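Long-range contact in protein pelota homolog (Archaeoglobus fulgidus, PDB 3OBY), which probably recognises stalled ribosomes and helps release them, with a predicted metal-dependent endonuclease activity that cleaves the stalled mRNA: residues P129-L134 and F183-I189. Residues are numbered along the deposited sequence.
Sequences PEIVML and FDFKYLI
Three main-chain hydrogen bonds join the parallel strands 131-137 and 187-191, neighbours in the central domain's mixed sheet. V132 reaches across with both polar atoms: its N donates to Y187 O (2.9 Å) and its O accepts from I189 N (2.9 Å); L134 N donates to I189 O (2.8 Å). Just ahead of strand 131-137, E130 O takes K186 N at 3.1 Å and, weakly, Y187 N at 3.4 Å. Build the pairs I131-Y187, V132-L188 and M133-I189, with CA-CA distances of 5.0, 4.9 and 4.7 Å, phi/psi near -115/130, and the axes of 131-134 and 187-189 4.7 Å apart at 25°. Between them in the chain come antiparallel strands 140-147 and 150-158, then helix 172-183; D184 leaves this helix with positive phi (77°), and F185 and K186 bridge to Y187, where the strand starts.

The side chains alternate. I131, M133, Y187 and I189 share the face covered by helices 224-233 and 236-262, where I131 CD1 lies 3.4 Å from Y187 CB and M133 CG 3.8 Å from I189 CB. V132 and L188 face helix 172-183, both touching L180. E130 sends its carboxylate to R147 on strand 140-147. F185, chi1 p, lays its ring over V132 in a CH-pi contact, V132 CB sitting 4.0 Å from the ring centroid and 18° off its normal, while V132 CG2 meets the edge of the F183 ring at CD2, 3.6 Å away.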
loop_
_atom_site.group_PDB
_atom_site.type_symbol
_atom_site.label_atom_id
_atom_site.label_comp_id
_atom_site.label_asym_id
_atom_site.label_seq_id
_atom_site.Cartn_x
_atom_site.Cartn_y
_atom_site.Cartn_z
ATOM N N PRO A 129 3.611 -9.432 3.305
ATOM C CA PRO A 129 3.816 -10.414 4.369
ATOM C C PRO A 129 3.820 -11.809 3.757
ATOM O O PRO A 129 3.315 -12.002 2.659
ATOM C CB PRO A 129 2.605 -10.189 5.262
ATOM C CG PRO A 129 1.541 -9.914 4.268
ATOM C CD PRO A 129 2.220 -8.949 3.307
ATOM N N GLU A 130 4.394 -12.775 4.456
ATOM C CA GLU A 130 4.417 -14.135 3.941
ATOM C C GLU A 130 2.969 -14.601 3.831
ATOM O O GLU A 130 2.270 -14.735 4.841
ATOM C CB GLU A 130 5.198 -15.059 4.885
ATOM C CG GLU A 130 5.359 -16.486 4.371
ATOM C CD GLU A 130 6.548 -16.661 3.438
ATOM O OE1 GLU A 130 6.718 -15.849 2.497
ATOM O OE2 GLU A 130 7.314 -17.625 3.650
ATOM N N ILE A 131 2.528 -14.846 2.600
ATOM C CA ILE A 131 1.159 -15.280 2.341
ATOM C C ILE A 131 1.034 -16.748 1.919
ATOM O O ILE A 131 1.756 -17.221 1.042
ATOM C CB ILE A 131 0.507 -14.422 1.221
ATOM C CG1 ILE A 131 0.604 -12.932 1.551
ATOM C CG2 ILE A 131 -0.941 -14.812 1.059
ATOM C CD1 ILE A 131 0.016 -12.573 2.889
ATOM N N VAL A 132 0.103 -17.463 2.538
ATOM C CA VAL A 132 -0.135 -18.858 2.193
ATOM C C VAL A 132 -1.557 -19.043 1.673
ATOM O O VAL A 132 -2.520 -18.554 2.258
ATOM C CB VAL A 132 0.071 -19.806 3.400
ATOM C CG1 VAL A 132 -0.441 -21.206 3.054
ATOM C CG2 VAL A 132 1.544 -19.873 3.762
ATOM N N MET A 133 -1.678 -19.753 0.561
ATOM C CA MET A 133 -2.974 -20.009 -0.033
ATOM C C MET A 133 -3.331 -21.477 0.133
ATOM O O MET A 133 -2.505 -22.359 -0.108
ATOM C CB MET A 133 -2.957 -19.637 -1.511
ATOM C CG MET A 133 -3.080 -18.154 -1.776
ATOM S SD MET A 133 -2.932 -17.804 -3.521
ATOM C CE MET A 133 -1.819 -16.361 -3.507
ATOM N N LEU A 134 -4.567 -21.730 0.549
ATOM C CA LEU A 134 -5.054 -23.087 0.760
ATOM C C LEU A 134 -6.383 -23.328 0.073
ATOM O O LEU A 134 -7.393 -22.713 0.419
ATOM C CB LEU A 134 -5.230 -23.360 2.250
ATOM C CG LEU A 134 -5.989 -24.653 2.559
ATOM C CD1 LEU A 134 -5.037 -25.823 2.432
ATOM C CD2 LEU A 134 -6.572 -24.606 3.960
ATOM N N PHE A 183 4.504 -24.536 8.690
ATOM C CA PHE A 183 5.152 -23.850 7.566
ATOM C C PHE A 183 5.608 -22.430 7.923
ATOM O O PHE A 183 6.635 -21.959 7.430
ATOM C CB PHE A 183 4.232 -23.798 6.340
ATOM C CG PHE A 183 4.849 -23.097 5.155
ATOM C CD1 PHE A 183 5.991 -23.608 4.550
ATOM C CD2 PHE A 183 4.321 -21.893 4.679
ATOM C CE1 PHE A 183 6.601 -22.932 3.485
ATOM C CE2 PHE A 183 4.923 -21.211 3.616
ATOM C CZ PHE A 183 6.066 -21.730 3.021
ATOM N N ASP A 184 4.837 -21.748 8.764
ATOM C CA ASP A 184 5.175 -20.398 9.212
ATOM C C ASP A 184 4.898 -19.303 8.179
ATOM O O ASP A 184 5.644 -19.118 7.218
ATOM C CB ASP A 184 6.645 -20.358 9.653
ATOM C CG ASP A 184 6.983 -19.128 10.479
ATOM O OD1 ASP A 184 8.050 -19.133 11.128
ATOM O OD2 ASP A 184 6.195 -18.158 10.479
ATOM N N PHE A 185 3.809 -18.577 8.404
ATOM C CA PHE A 185 3.387 -17.485 7.540
ATOM C C PHE A 185 2.544 -16.554 8.404
ATOM O O PHE A 185 2.355 -16.809 9.591
ATOM C CB PHE A 185 2.523 -18.019 6.413
ATOM C CG PHE A 185 1.310 -18.750 6.889
ATOM C CD1 PHE A 185 1.403 -20.060 7.329
ATOM C CD2 PHE A 185 0.087 -18.098 6.975
ATOM C CE1 PHE A 185 0.288 -20.717 7.828
ATOM C CE2 PHE A 185 -1.035 -18.746 7.474
ATOM C CZ PHE A 185 -0.934 -20.055 7.912
ATOM N N LYS A 186 2.029 -15.476 7.822
ATOM C CA LYS A 186 1.200 -14.575 8.605
ATOM C C LYS A 186 -0.241 -14.510 8.135
ATOM O O LYS A 186 -1.147 -14.435 8.949
ATOM C CB LYS A 186 1.815 -13.172 8.663
ATOM C CG LYS A 186 2.504 -12.720 7.404
ATOM C CD LYS A 186 3.515 -11.629 7.743
ATOM C CE LYS A 186 4.845 -12.203 8.214
ATOM N NZ LYS A 186 5.603 -12.808 7.086
ATOM N N TYR A 187 -0.466 -14.554 6.831
ATOM C CA TYR A 187 -1.833 -14.499 6.323
ATOM C C TYR A 187 -2.188 -15.717 5.498
ATOM O O TYR A 187 -1.385 -16.204 4.697
ATOM C CB TYR A 187 -2.065 -13.235 5.486
ATOM C CG TYR A 187 -2.022 -11.967 6.292
ATOM C CD1 TYR A 187 -3.022 -11.671 7.217
ATOM C CD2 TYR A 187 -0.963 -11.075 6.159
ATOM C CE1 TYR A 187 -2.962 -10.513 7.991
ATOM C CE2 TYR A 187 -0.894 -9.918 6.924
ATOM C CZ TYR A 187 -1.893 -9.644 7.837
ATOM O OH TYR A 187 -1.809 -8.508 8.603
ATOM N N LEU A 188 -3.409 -16.195 5.703
ATOM C CA LEU A 188 -3.906 -17.363 5.009
ATOM C C LEU A 188 -5.119 -17.028 4.152
ATOM O O LEU A 188 -6.043 -16.351 4.602
ATOM C CB LEU A 188 -4.279 -18.451 6.029
ATOM C CG LEU A 188 -4.969 -19.721 5.510
ATOM C CD1 LEU A 188 -4.011 -20.510 4.636
ATOM C CD2 LEU A 188 -5.441 -20.571 6.680
ATOM N N ILE A 189 -5.090 -17.478 2.903
ATOM C CA ILE A 189 -6.217 -17.288 2.009
ATOM C C ILE A 189 -6.786 -18.697 1.911
ATOM O O ILE A 189 -6.079 -19.628 1.540
ATOM C CB ILE A 189 -5.794 -16.819 0.593
ATOM C CG1 ILE A 189 -5.271 -15.384 0.630
ATOM C CG2 ILE A 189 -6.990 -16.860 -0.333
ATOM C CD1 ILE A 189 -4.082 -15.189 1.527
#